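Local coordinates for protein alpha,alpha-trehalose-phosphate synthase (UDP-forming) (Burkholderia vietnamiensis, PDB 5TVG) that belongs to glycosyltransferase family 20, enzymes of the two-domain GT-B fold, and holds uridine-5'-diphosphate and a magnesium ion, at residues Ser362-Tyr366 with Leu423-Leu427. Residues are numbered along the deposited sequence; the frame is centred on the assembly and turned at random.
With MG (magnesium ion), chain O.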
loop_
_atom_site.group_PDB
_atom_site.type_symbol
_atom_site.label_atom_id
_atom_site.label_comp_id
_atom_site.label_asym_id
_atom_site.label_seq_id
_atom_site.Cartn_x
_atom_site.Cartn_y
_atom_site.Cartn_z
ATOM N N SER A 362 -4.812 23.627 -28.727
ATOM C CA SER A 362 -4.403 23.985 -27.378
ATOM C C SER A 362 -3.582 25.266 -27.342
ATOM O O SER A 362 -3.011 25.713 -28.346
ATOM C CB SER A 362 -3.567 22.881 -26.744
ATOM O OG SER A 362 -2.363 22.731 -27.471
ATOM N N GLN A 363 -3.524 25.855 -26.134
ATOM C CA GLN A 363 -2.670 27.001 -25.857
ATOM C C GLN A 363 -1.328 26.586 -25.273
ATOM O O GLN A 363 -0.350 27.323 -25.413
ATOM C CB GLN A 363 -3.369 27.966 -24.863
ATOM C CG GLN A 363 -4.503 28.778 -25.497
ATOM C CD GLN A 363 -5.677 27.907 -26.041
ATOM O OE1 GLN A 363 -6.289 27.119 -25.321
ATOM N NE2 GLN A 363 -5.948 28.040 -27.323
ATOM N N VAL A 364 -1.244 25.422 -24.637
ATOM C CA VAL A 364 -0.024 24.991 -23.961
ATOM C C VAL A 364 0.224 23.521 -24.250
ATOM O O VAL A 364 -0.687 22.694 -24.133
ATOM C CB VAL A 364 -0.117 25.194 -22.431
ATOM C CG1 VAL A 364 1.157 24.729 -21.750
ATOM C CG2 VAL A 364 -0.447 26.650 -22.081
ATOM N N GLY A 365 1.484 23.187 -24.571
ATOM C CA GLY A 365 1.936 21.811 -24.565
ATOM C C GLY A 365 2.752 21.554 -23.311
ATOM O O GLY A 365 3.743 22.229 -23.049
ATOM N N TYR A 366 2.363 20.527 -22.585
ATOM C CA TYR A 366 2.820 20.315 -21.224
ATOM C C TYR A 366 3.545 18.983 -21.262
ATOM O O TYR A 366 2.916 17.918 -21.226
ATOM C CB TYR A 366 1.617 20.333 -20.298
ATOM C CG TYR A 366 1.870 20.482 -18.826
ATOM C CD1 TYR A 366 3.110 20.908 -18.302
ATOM C CD2 TYR A 366 0.844 20.153 -17.929
ATOM C CE1 TYR A 366 3.283 21.011 -16.909
ATOM C CE2 TYR A 366 1.003 20.269 -16.587
ATOM C CZ TYR A 366 2.201 20.686 -16.056
ATOM O OH TYR A 366 2.268 20.731 -14.663
ATOM N N LEU A 423 3.258 27.299 -16.245
ATOM C CA LEU A 423 1.915 27.149 -16.808
ATOM C C LEU A 423 1.198 28.497 -16.889
ATOM O O LEU A 423 0.560 28.816 -17.901
ATOM C CB LEU A 423 1.110 26.169 -15.957
ATOM C CG LEU A 423 1.367 24.687 -16.111
ATOM C CD1 LEU A 423 0.503 23.903 -15.106
ATOM C CD2 LEU A 423 1.102 24.220 -17.590
ATOM N N ALA A 424 1.215 29.262 -15.791
ATOM C CA ALA A 424 0.583 30.579 -15.790
ATOM C C ALA A 424 1.254 31.515 -16.793
ATOM O O ALA A 424 0.583 32.251 -17.531
ATOM C CB ALA A 424 0.625 31.185 -14.376
ATOM N N ARG A 425 2.580 31.503 -16.823
ATOM C CA ARG A 425 3.312 32.312 -17.793
ATOM C C ARG A 425 2.953 31.901 -19.229
ATOM O O ARG A 425 2.767 32.747 -20.115
ATOM C CB ARG A 425 4.811 32.147 -17.537
ATOM C CG ARG A 425 5.699 32.712 -18.643
ATOM C CD ARG A 425 6.133 34.156 -18.351
ATOM N NE ARG A 425 7.376 34.442 -19.043
ATOM C CZ ARG A 425 7.471 34.988 -20.263
ATOM N NH1 ARG A 425 6.394 35.364 -20.942
ATOM N NH2 ARG A 425 8.674 35.143 -20.794
ATOM N N ALA A 426 2.831 30.598 -19.467
ATOM C CA ALA A 426 2.458 30.136 -20.807
ATOM C C ALA A 426 1.050 30.609 -21.168
ATOM O O ALA A 426 0.797 31.030 -22.305
ATOM C CB ALA A 426 2.587 28.617 -20.888
ATOM N N LEU A 427 0.131 30.563 -20.206
ATOM C CA LEU A 427 -1.255 30.963 -20.432
ATOM C C LEU A 427 -1.420 32.466 -20.638
ATOM O O LEU A 427 -2.431 32.882 -21.209
ATOM C CB LEU A 427 -2.149 30.505 -19.255
ATOM C CG LEU A 427 -2.403 28.968 -19.210
ATOM C CD1 LEU A 427 -3.059 28.489 -17.861
ATOM C CD2 LEU A 427 -3.182 28.467 -20.434
HETATM MG MG MG O . -2.477 25.966 -30.541
HETATM O O HOH W 1 -2.731 28.460 -30.045
#
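Leu423 of the helix sets its CD2 methyl squarely over the ring of Tyr366, 3.8 Å from the ring centroid and 4° off the normal, a CH-pi contact over the face. Leu423 CD1 lies 3.7 Å from Tyr366 OH, so the two methyls span the ring from its centre to the hydroxyl end. In the tyrosine, chi1 -165° sets CG anti to the backbone N and carries the ring to the helix, and its hydroxyl is hydrogen-bonded to Arg283 O, which fixes the far end of the ring. Two residues earlier on the strand, Val364 divides its two methyls: CG2 enters the angle between Ala426 CB at 3.8 Å and Leu427 CD2 at 3.7 Å, while CG1 meets Leu423 CD2 more loosely at 4.2 Å. No hydrogen bond crosses between the segments; the tight part is a buried apolar patch. It thins out at Gln363, whose CB stays 4.5 Å from Leu427 CD2. The amide beyond turns away from the helix, and its OE1 accepts a hydrogen bond from Leu267 N. On the helix, Arg425 is exposed to solvent, and its NH2 forms a salt bridge with Glu433 OE2. Just before the strand, Ser362 leaves the preceding helix, and Ser362 O binds the magnesium ion at 2.3 Å; Arg360 O and Gln385 OE1 also bind the metal. The contact thus lays helix 416-428 against strand 364-367 in the parallel sheet of a Rossmann-like domain, the 423-427 segment running at 156° to strand residues 364-366, nearly antiparallel. Strands 266-271 and 392-396 flank the central strand, Ala426 also touches Val392 and Val394, and helix 280-293 adjoins Leu423 and Leu427 through Met290.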